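Local structure of cytosolic phospholipase A2 delta (Homo sapiens, 5IZ5) at residues 734-739 against 783-788; 345-350 against 788-793. The protein is a calcium-dependent phospholipase A2 that cleaves glycerophospholipids at the sn-2 position, with a preference for linoleic acid there. The protein carries 3 engineered substitutions. One frame throughout, in Å; residues are numbered along the deposited sequence.

How the interactions relate
Both contacts belong to one corner of the phospholipase catalytic region, their centres about 9 Å apart, and both use helix 779-794, with L788 common to the two. Interaction 1 sets the loop after strand 730-734 against the helix; interaction 2 sets helix 335-351 against the next turn. Along the chain, 345-350 comes first, then 734-739, then 783-793, so interaction 1 is nested within the long loop closed by interaction 2. A probable hydrogen bond from N792 ND2 to V737 O, 3.0 Å, ties them directly. Helix 779-794, near the C-terminal end of the chain, is thus packed against both the exit of a sheet strand and the helix that starts at the substrate-binding glycines G334 and G335.

Interaction 1 (734-739 against 783-788); sequences FPLVNA and ERLLRL
L736 and L785 meet methyl to methyl, CD1 to CD1 at 3.8 Å, with their side chains crossing at about a right angle. Neither CB is aimed at the opposite segment; with CG anti to the backbone N in both (chi1 -176° in L736), it is the branch ends that close the distance. L736 CD1 has a looser second neighbour in L788 CD2, 4.4 Å away, so this methyl faces two leucines one helical turn apart.

L788 points its CB toward the loop and has more of its own surface covered by the loop than any other helix residue here. Its fork lies against the backbone carbonyl of V737: CD1 is 3.6 Å from V737 O and CD2 3.9 Å from the same oxygen. This is van der Waals contact; the oxygen's hydrogen bond goes to N792, one turn beyond L788. CD1 also lies 3.9 Å from OD1 of N738, whose side chain runs obliquely to that of L788. The amide of N738 has its own partner outside the contact, ND2 giving a hydrogen bond to the carbonyl of G759. V737 turns its CB away and contributes mainly through its carbonyl.

The contact joins the loop leaving strand 730-734, which pairs with strand 672-676 in the mixed sheet of the catalytic region, to helix 779-794. Helix 335-351 closes in on the leucines, with R337 and S341 touching L736 and T340 touching L785, while F741 touches L788.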
loop_
_atom_site.group_PDB
_atom_site.type_symbol
_atom_site.label_atom_id
_atom_site.label_comp_id
_atom_site.label_asym_id
_atom_site.label_seq_id
_atom_site.Cartn_x
_atom_site.Cartn_y
_atom_site.Cartn_z
ATOM N N PHE B 734 1.865 24.032 -12.607
ATOM C CA PHE B 734 0.847 24.387 -13.585
ATOM C C PHE B 734 -0.545 24.219 -12.983
ATOM O O PHE B 734 -1.120 23.130 -13.032
ATOM C CB PHE B 734 0.971 23.506 -14.825
ATOM C CG PHE B 734 2.299 23.614 -15.512
ATOM C CD1 PHE B 734 2.451 24.409 -16.644
ATOM C CD2 PHE B 734 3.406 22.934 -15.016
ATOM C CE1 PHE B 734 3.680 24.514 -17.273
ATOM C CE2 PHE B 734 4.636 23.036 -15.637
ATOM C CZ PHE B 734 4.773 23.828 -16.766
ATOM N N PRO B 735 -1.101 25.301 -12.416
ATOM C CA PRO B 735 -2.445 25.191 -11.869
ATOM C C PRO B 735 -3.501 25.113 -12.958
ATOM O O PRO B 735 -3.267 25.535 -14.096
ATOM C CB PRO B 735 -2.599 26.476 -11.054
ATOM C CG PRO B 735 -1.681 27.449 -11.692
ATOM C CD PRO B 735 -0.532 26.652 -12.240
ATOM N N LEU B 736 -4.658 24.565 -12.614
ATOM C CA LEU B 736 -5.753 24.491 -13.567
ATOM C C LEU B 736 -6.468 25.837 -13.592
ATOM O O LEU B 736 -7.305 26.127 -12.739
ATOM C CB LEU B 736 -6.714 23.361 -13.207
ATOM C CG LEU B 736 -7.859 23.119 -14.195
ATOM C CD1 LEU B 736 -7.361 22.877 -15.615
ATOM C CD2 LEU B 736 -8.681 21.938 -13.716
ATOM N N VAL B 737 -6.113 26.665 -14.568
ATOM C CA VAL B 737 -6.631 28.023 -14.652
ATOM C C VAL B 737 -6.816 28.425 -16.111
ATOM O O VAL B 737 -6.012 28.067 -16.966
ATOM C CB VAL B 737 -5.696 29.013 -13.916
ATOM C CG1 VAL B 737 -4.347 29.142 -14.620
ATOM C CG2 VAL B 737 -6.360 30.374 -13.762
ATOM N N ASN B 738 -7.891 29.156 -16.388
ATOM C CA ASN B 738 -8.122 29.734 -17.701
ATOM C C ASN B 738 -7.721 31.199 -17.646
ATOM O O ASN B 738 -8.523 32.052 -17.266
ATOM C CB ASN B 738 -9.599 29.596 -18.090
ATOM C CG ASN B 738 -9.877 30.021 -19.525
ATOM O OD1 ASN B 738 -8.960 30.191 -20.329
ATOM N ND2 ASN B 738 -11.152 30.182 -19.857
ATOM N N ALA B 739 -6.467 31.484 -17.986
ATOM C CA ALA B 739 -5.967 32.859 -17.977
ATOM C C ALA B 739 -5.866 33.386 -19.410
ATOM O O ALA B 739 -6.883 33.743 -20.001
ATOM C CB ALA B 739 -4.633 32.940 -17.245
ATOM N N GLU B 783 -13.023 18.960 -25.176
ATOM C CA GLU B 783 -12.050 19.663 -26.022
ATOM C C GLU B 783 -11.535 20.950 -25.390
ATOM O O GLU B 783 -10.339 21.214 -25.418
ATOM C CB GLU B 783 -12.633 19.954 -27.411
ATOM C CG GLU B 783 -12.702 18.734 -28.320
ATOM C CD GLU B 783 -11.330 18.213 -28.728
ATOM O OE1 GLU B 783 -10.488 19.020 -29.169
ATOM O OE2 GLU B 783 -11.084 16.996 -28.610
ATOM N N ARG B 784 -12.432 21.732 -24.799
ATOM C CA ARG B 784 -12.041 22.963 -24.109
ATOM C C ARG B 784 -11.016 22.720 -23.006
ATOM O O ARG B 784 -10.005 23.419 -22.928
ATOM C CB ARG B 784 -13.258 23.652 -23.499
ATOM C CG ARG B 784 -14.085 24.446 -24.498
ATOM C CD ARG B 784 -15.264 25.109 -23.800
ATOM N NE ARG B 784 -16.550 24.916 -24.470
ATOM C CZ ARG B 784 -17.379 25.875 -24.878
ATOM N NH1 ARG B 784 -17.079 27.163 -24.744
ATOM N NH2 ARG B 784 -18.528 25.521 -25.442
ATOM N N LEU B 785 -11.289 21.743 -22.145
ATOM C CA LEU B 785 -10.392 21.431 -21.028
ATOM C C LEU B 785 -9.059 20.914 -21.551
ATOM O O LEU B 785 -7.997 21.318 -21.080
ATOM C CB LEU B 785 -11.027 20.402 -20.077
ATOM C CG LEU B 785 -10.224 19.975 -18.843
ATOM C CD1 LEU B 785 -9.701 21.168 -18.063
ATOM C CD2 LEU B 785 -11.067 19.091 -17.934
ATOM N N LEU B 786 -9.128 20.017 -22.527
ATOM C CA LEU B 786 -7.932 19.453 -23.138
ATOM C C LEU B 786 -7.076 20.537 -23.797
ATOM O O LEU B 786 -5.876 20.622 -23.545
ATOM C CB LEU B 786 -8.321 18.409 -24.182
ATOM C CG LEU B 786 -7.141 17.738 -24.888
ATOM C CD1 LEU B 786 -6.663 16.535 -24.092
ATOM C CD2 LEU B 786 -7.516 17.335 -26.303
ATOM N N ARG B 787 -7.701 21.360 -24.638
ATOM C CA ARG B 787 -6.972 22.395 -25.378
ATOM C C ARG B 787 -6.430 23.477 -24.447
ATOM O O ARG B 787 -5.330 23.980 -24.658
ATOM C CB ARG B 787 -7.833 23.021 -26.480
ATOM C CG ARG B 787 -8.171 22.091 -27.634
ATOM C CD ARG B 787 -8.452 22.846 -28.927
ATOM N NE ARG B 787 -8.879 21.951 -30.002
ATOM C CZ ARG B 787 -10.142 21.701 -30.356
ATOM N NH1 ARG B 787 -11.171 22.270 -29.732
ATOM N NH2 ARG B 787 -10.381 20.857 -31.355
ATOM N N LEU B 788 -7.188 23.813 -23.409
ATOM C CA LEU B 788 -6.694 24.712 -22.371
ATOM C C LEU B 788 -5.405 24.177 -21.757
ATOM O O LEU B 788 -4.427 24.909 -21.608
ATOM C CB LEU B 788 -7.737 24.894 -21.264
ATOM C CG LEU B 788 -7.251 25.589 -19.988
ATOM C CD1 LEU B 788 -6.756 26.996 -20.292
ATOM C CD2 LEU B 788 -8.349 25.629 -18.944
#

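Interaction 2 (345-350 against 788-793); sequences HLLALQ and LSDYNV
H345 and A348 of helix 335-351 pack against S789, D790 and V793 of helix 779-794, a helix-helix contact in the catalytic region of the patatin-like phospholipase fold. The short segments run broadly the same way, crossing at -41°, with axes 7.5 Å apart at closest approach.

The tight part is centred on A348, whose small side chain lets the backbones draw together, A348 CA to D790 CA being 4.8 Å. Its CB is wedged between V793 CG1, 3.4 Å away and closer than usual for two carbons, and D790 OD1. V793 CG1 also reaches L349 CD2, the two side chains crossing at about a right angle.

On one flank the imidazole of H345 lies beside S789 and V793. With CG anti to the carbonyl carbon (chi1 -69°), beside the backbone N, the ring root is set on the side where the imidazole meets S789. ND1 gives a weak, bent hydrogen bond to S789 O, 3.3 Å long with an angle of 131° at the hydrogen; that oxygen sits at the ring edge, near its plane. CE1 meets S789 CB, and V793 CG2 comes obliquely to ND1. The ring also stacks on F676 of strand 672-676. An alanine here would probably leave S789 O without this weak bond and open a gap beside V793 CG2 and F676.

The other flank is looser, though buried: L347 lends one methyl to the carboxylate of D790, which has a long, weak ion pair with K351. There, L347 CD2 stands 3.9 Å from D790 OD2.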
loop_
_atom_site.group_PDB
_atom_site.type_symbol
_atom_site.label_atom_id
_atom_site.label_comp_id
_atom_site.label_asym_id
_atom_site.label_seq_id
_atom_site.Cartn_x
_atom_site.Cartn_y
_atom_site.Cartn_z
ATOM N N HIS B 345 -1.850 17.997 -21.155
ATOM C CA HIS B 345 -0.497 18.309 -20.716
ATOM C C HIS B 345 0.539 17.432 -21.413
ATOM O O HIS B 345 1.621 17.905 -21.776
ATOM C CB HIS B 345 -0.357 18.165 -19.201
ATOM C CG HIS B 345 -1.092 19.207 -18.422
ATOM N ND1 HIS B 345 -1.302 20.484 -18.895
ATOM C CD2 HIS B 345 -1.644 19.167 -17.188
ATOM C CE1 HIS B 345 -1.962 21.182 -17.988
ATOM N NE2 HIS B 345 -2.180 20.407 -16.942
ATOM N N LEU B 346 0.211 16.156 -21.588
ATOM C CA LEU B 346 1.104 15.235 -22.276
ATOM C C LEU B 346 1.208 15.572 -23.769
ATOM O O LEU B 346 2.287 15.473 -24.348
ATOM C CB LEU B 346 0.650 13.787 -22.073
ATOM C CG LEU B 346 0.746 13.235 -20.642
ATOM C CD1 LEU B 346 0.037 11.896 -20.553
ATOM C CD2 LEU B 346 2.186 13.101 -20.175
ATOM N N LEU B 347 0.091 15.964 -24.380
ATOM C CA LEU B 347 0.087 16.375 -25.787
ATOM C C LEU B 347 1.022 17.565 -26.013
ATOM O O LEU B 347 1.801 17.582 -26.964
ATOM C CB LEU B 347 -1.327 16.726 -26.251
ATOM C CG LEU B 347 -1.506 17.154 -27.715
ATOM C CD1 LEU B 347 -1.154 16.028 -28.673
ATOM C CD2 LEU B 347 -2.932 17.616 -27.960
ATOM N N ALA B 348 0.942 18.549 -25.125
ATOM C CA ALA B 348 1.816 19.709 -25.178
ATOM C C ALA B 348 3.282 19.294 -25.120
ATOM O O ALA B 348 4.071 19.676 -25.984
ATOM C CB ALA B 348 1.500 20.656 -24.036
ATOM N N LEU B 349 3.645 18.509 -24.108
ATOM C CA LEU B 349 5.033 18.098 -23.937
ATOM C C LEU B 349 5.537 17.324 -25.153
ATOM O O LEU B 349 6.705 17.444 -25.519
ATOM C CB LEU B 349 5.217 17.270 -22.658
ATOM C CG LEU B 349 5.012 18.008 -21.332
ATOM C CD1 LEU B 349 4.990 17.019 -20.174
ATOM C CD2 LEU B 349 6.077 19.069 -21.100
ATOM N N GLN B 350 4.658 16.542 -25.775
ATOM C CA GLN B 350 5.017 15.795 -26.975
ATOM C C GLN B 350 5.318 16.756 -28.123
ATOM O O GLN B 350 6.380 16.681 -28.736
ATOM C CB GLN B 350 3.902 14.829 -27.381
ATOM C CG GLN B 350 4.321 13.846 -28.463
ATOM C CD GLN B 350 3.227 12.851 -28.815
ATOM O OE1 GLN B 350 2.095 13.232 -29.102
ATOM N NE2 GLN B 350 3.565 11.566 -28.796
ATOM N N LEU B 788 -7.188 23.813 -23.409
ATOM C CA LEU B 788 -6.694 24.712 -22.371
ATOM C C LEU B 788 -5.405 24.177 -21.757
ATOM O O LEU B 788 -4.427 24.909 -21.608
ATOM C CB LEU B 788 -7.737 24.894 -21.264
ATOM C CG LEU B 788 -7.251 25.589 -19.988
ATOM C CD1 LEU B 788 -6.756 26.996 -20.292
ATOM C CD2 LEU B 788 -8.349 25.629 -18.944
ATOM N N SER B 789 -5.426 22.904 -21.375
ATOM C CA SER B 789 -4.283 22.266 -20.730
ATOM C C SER B 789 -3.079 22.261 -21.661
ATOM O O SER B 789 -1.973 22.609 -21.262
ATOM C CB SER B 789 -4.636 20.830 -20.316
ATOM O OG SER B 789 -5.783 20.800 -19.487
ATOM N N ASP B 790 -3.315 21.846 -22.899
ATOM C CA ASP B 790 -2.302 21.865 -23.949
ATOM C C ASP B 790 -1.697 23.264 -24.100
ATOM O O ASP B 790 -0.477 23.433 -24.088
ATOM C CB ASP B 790 -2.943 21.409 -25.264
ATOM C CG ASP B 790 -1.977 21.411 -26.430
ATOM O OD1 ASP B 790 -0.750 21.385 -26.216
ATOM O OD2 ASP B 790 -2.460 21.425 -27.577
ATOM N N TYR B 791 -2.566 24.259 -24.220
ATOM C CA TYR B 791 -2.142 25.644 -24.378
ATOM C C TYR B 791 -1.285 26.125 -23.208
ATOM O O TYR B 791 -0.213 26.694 -23.416
ATOM C CB TYR B 791 -3.362 26.550 -24.537
ATOM C CG TYR B 791 -3.025 28.015 -24.530
ATOM C CD1 TYR B 791 -2.754 28.696 -25.713
ATOM C CD2 TYR B 791 -2.981 28.721 -23.339
ATOM C CE1 TYR B 791 -2.443 30.045 -25.704
ATOM C CE2 TYR B 791 -2.673 30.061 -23.321
ATOM C CZ TYR B 791 -2.404 30.723 -24.505
ATOM O OH TYR B 791 -2.097 32.064 -24.488
ATOM N N ASN B 792 -1.762 25.897 -21.985
ATOM C CA ASN B 792 -1.059 26.350 -20.776
ATOM C C ASN B 792 0.371 25.852 -20.672
ATOM O O ASN B 792 1.232 26.543 -20.134
ATOM C CB ASN B 792 -1.813 25.936 -19.512
ATOM C CG ASN B 792 -3.067 26.747 -19.290
ATOM O OD1 ASN B 792 -3.410 27.618 -20.091
ATOM N ND2 ASN B 792 -3.755 26.475 -18.192
ATOM N N VAL B 793 0.625 24.651 -21.173
ATOM C CA VAL B 793 1.984 24.125 -21.186
ATOM C C VAL B 793 2.779 24.711 -22.360
ATOM O O VAL B 793 3.922 25.125 -22.182
ATOM C CB VAL B 793 1.988 22.582 -21.202
ATOM C CG1 VAL B 793 3.367 22.036 -21.551
ATOM C CG2 VAL B 793 1.546 22.058 -19.844
#